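Local coordinates for protein Proline/betaine transporter, RALF (Rickettsia prowazekii str. Madrid E, PDB 4D7R) that probably acts as a guanine nucleotide exchange factor through its Rickettsia Sec7 domain, joined here in an engineered chimera to the capping domain of Legionella RalF, at residues Y229-T234 with A339-P344. Numbering follows the deposited sequence.
Sequences YELTST and ADFSSP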
loop_
_atom_site.group_PDB
_atom_site.type_symbol
_atom_site.label_atom_id
_atom_site.label_comp_id
_atom_site.label_asym_id
_atom_site.label_seq_id
_atom_site.Cartn_x
_atom_site.Cartn_y
_atom_site.Cartn_z
ATOM N N TYR A 229 11.572 6.369 -2.949
ATOM C CA TYR A 229 11.882 7.719 -2.528
ATOM C C TYR A 229 10.649 8.338 -1.913
ATOM O O TYR A 229 9.563 8.260 -2.495
ATOM C CB TYR A 229 12.308 8.573 -3.749
ATOM C CG TYR A 229 13.496 8.044 -4.518
ATOM C CD1 TYR A 229 14.790 8.163 -4.013
ATOM C CD2 TYR A 229 13.332 7.438 -5.761
ATOM C CE1 TYR A 229 15.890 7.674 -4.721
ATOM C CE2 TYR A 229 14.432 6.976 -6.496
ATOM C CZ TYR A 229 15.710 7.104 -5.971
ATOM O OH TYR A 229 16.790 6.644 -6.674
ATOM N N GLU A 230 10.807 8.995 -0.767
ATOM C CA GLU A 230 9.694 9.735 -0.160
ATOM C C GLU A 230 10.101 11.166 0.151
ATOM O O GLU A 230 11.106 11.399 0.826
ATOM C CB GLU A 230 9.106 9.042 1.084
ATOM C CG GLU A 230 7.939 9.826 1.705
ATOM C CD GLU A 230 7.221 9.234 2.910
ATOM O OE1 GLU A 230 7.836 8.431 3.645
ATOM O OE2 GLU A 230 6.053 9.624 3.151
ATOM N N LEU A 231 9.312 12.111 -0.366
ATOM C CA LEU A 231 9.477 13.542 -0.116
ATOM C C LEU A 231 8.343 13.876 0.824
ATOM O O LEU A 231 7.214 13.513 0.551
ATOM C CB LEU A 231 9.323 14.346 -1.427
ATOM C CG LEU A 231 10.409 14.069 -2.469
ATOM C CD1 LEU A 231 9.850 13.271 -3.640
ATOM C CD2 LEU A 231 11.087 15.371 -2.908
ATOM N N THR A 232 8.653 14.444 1.984
ATOM C CA THR A 232 7.634 14.817 2.961
ATOM C C THR A 232 8.219 15.859 3.873
ATOM O O THR A 232 9.307 15.651 4.409
ATOM C CB THR A 232 7.020 13.610 3.747
ATOM O OG1 THR A 232 5.989 14.118 4.592
ATOM C CG2 THR A 232 8.039 12.824 4.590
ATOM N N SER A 233 7.496 16.973 4.055
ATOM C CA SER A 233 7.926 18.078 4.913
ATOM C C SER A 233 6.741 19.013 5.114
ATOM O O SER A 233 5.739 18.908 4.395
ATOM C CB SER A 233 9.088 18.841 4.263
ATOM O OG SER A 233 8.627 19.704 3.232
ATOM N N THR A 234 6.858 19.954 6.060
ATOM C CA THR A 234 5.810 20.953 6.284
ATOM C C THR A 234 5.842 22.029 5.184
ATOM O O THR A 234 4.977 22.901 5.173
ATOM C CB THR A 234 5.936 21.591 7.684
ATOM O OG1 THR A 234 7.117 22.405 7.753
ATOM C CG2 THR A 234 5.893 20.573 8.798
ATOM N N ALA A 339 14.667 14.073 -8.114
ATOM C CA ALA A 339 15.654 15.158 -8.177
ATOM C C ALA A 339 15.104 16.442 -8.792
ATOM O O ALA A 339 15.696 17.502 -8.581
ATOM C CB ALA A 339 16.891 14.701 -8.921
ATOM N N ASP A 340 13.985 16.364 -9.557
ATOM C CA ASP A 340 13.374 17.560 -10.144
ATOM C C ASP A 340 12.670 18.449 -9.104
ATOM O O ASP A 340 12.425 19.629 -9.370
ATOM C CB ASP A 340 12.462 17.218 -11.338
ATOM C CG ASP A 340 13.208 17.116 -12.657
ATOM O OD1 ASP A 340 14.365 17.589 -12.730
ATOM O OD2 ASP A 340 12.624 16.598 -13.630
ATOM N N PHE A 341 12.383 17.900 -7.909
ATOM C CA PHE A 341 11.797 18.678 -6.816
ATOM C C PHE A 341 12.891 19.546 -6.214
ATOM O O PHE A 341 14.043 19.103 -6.127
ATOM C CB PHE A 341 11.280 17.736 -5.714
ATOM C CG PHE A 341 9.986 17.035 -6.034
ATOM C CD1 PHE A 341 9.983 15.839 -6.753
ATOM C CD2 PHE A 341 8.766 17.557 -5.603
ATOM C CE1 PHE A 341 8.778 15.180 -7.034
ATOM C CE2 PHE A 341 7.563 16.887 -5.879
ATOM C CZ PHE A 341 7.582 15.702 -6.585
ATOM N N SER A 342 12.542 20.770 -5.768
ATOM C CA SER A 342 13.520 21.593 -5.071
ATOM C C SER A 342 13.656 21.020 -3.642
ATOM O O SER A 342 14.761 21.023 -3.101
ATOM C CB SER A 342 13.117 23.067 -5.074
ATOM O OG SER A 342 11.872 23.255 -4.416
ATOM N N SER A 343 12.543 20.437 -3.084
ATOM C CA SER A 343 12.519 19.783 -1.772
ATOM C C SER A 343 13.421 18.545 -1.850
ATOM O O SER A 343 13.390 17.847 -2.865
ATOM C CB SER A 343 11.115 19.292 -1.413
ATOM O OG SER A 343 10.143 20.327 -1.393
ATOM N N PRO A 344 14.204 18.238 -0.796
ATOM C CA PRO A 344 15.035 17.037 -0.850
ATOM C C PRO A 344 14.224 15.789 -0.540
ATOM O O PRO A 344 13.140 15.874 0.053
ATOM C CB PRO A 344 16.083 17.302 0.234
ATOM C CG PRO A 344 15.368 18.107 1.251
ATOM C CD PRO A 344 14.353 18.943 0.499
HETATM O O HOH W 1 11.002 16.245 1.572
#
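Phe341 meets Leu231 with one face of its ring. The methyl CD1 of Leu231 makes a CH-pi contact, 4.2 Å from the centroid of the Phe341 ring and 20° off the ring normal. It sits somewhat toward the rim. The second methyl reaches the root of the same side chain, with Leu231 CD2 3.7 Å from Phe341 CB. The first torsion of Leu231 (chi1 -65°) turns CG toward the loop. Its chi2 of 108° places CD1 over the ring and CD2 by Phe341 CB and CG and the carbonyls of Ser343 and Pro344. Phe341 also touches Val320 and Ile322 of strand 319-324, which pairs with the strand of Leu231. Both segments lie in the capping domain, the Legionella part of the chimera. Leu231 lies on an inner strand of its antiparallel sheet, and the loop leads from helix 330-339 to the edge strand 347-349. At Ser343 the backbone takes over: Ser343 O lies 3.4 Å from Leu231 CD2. The hydroxyl OG of Ser343 hydrogen-bonds to Asp239. Pro344 closes the contact through its carbonyl. A water donates to Pro344 O at 2.6 Å. It accepts from Thr232 N at 3.0 Å, joining two atoms 5.1 Å apart.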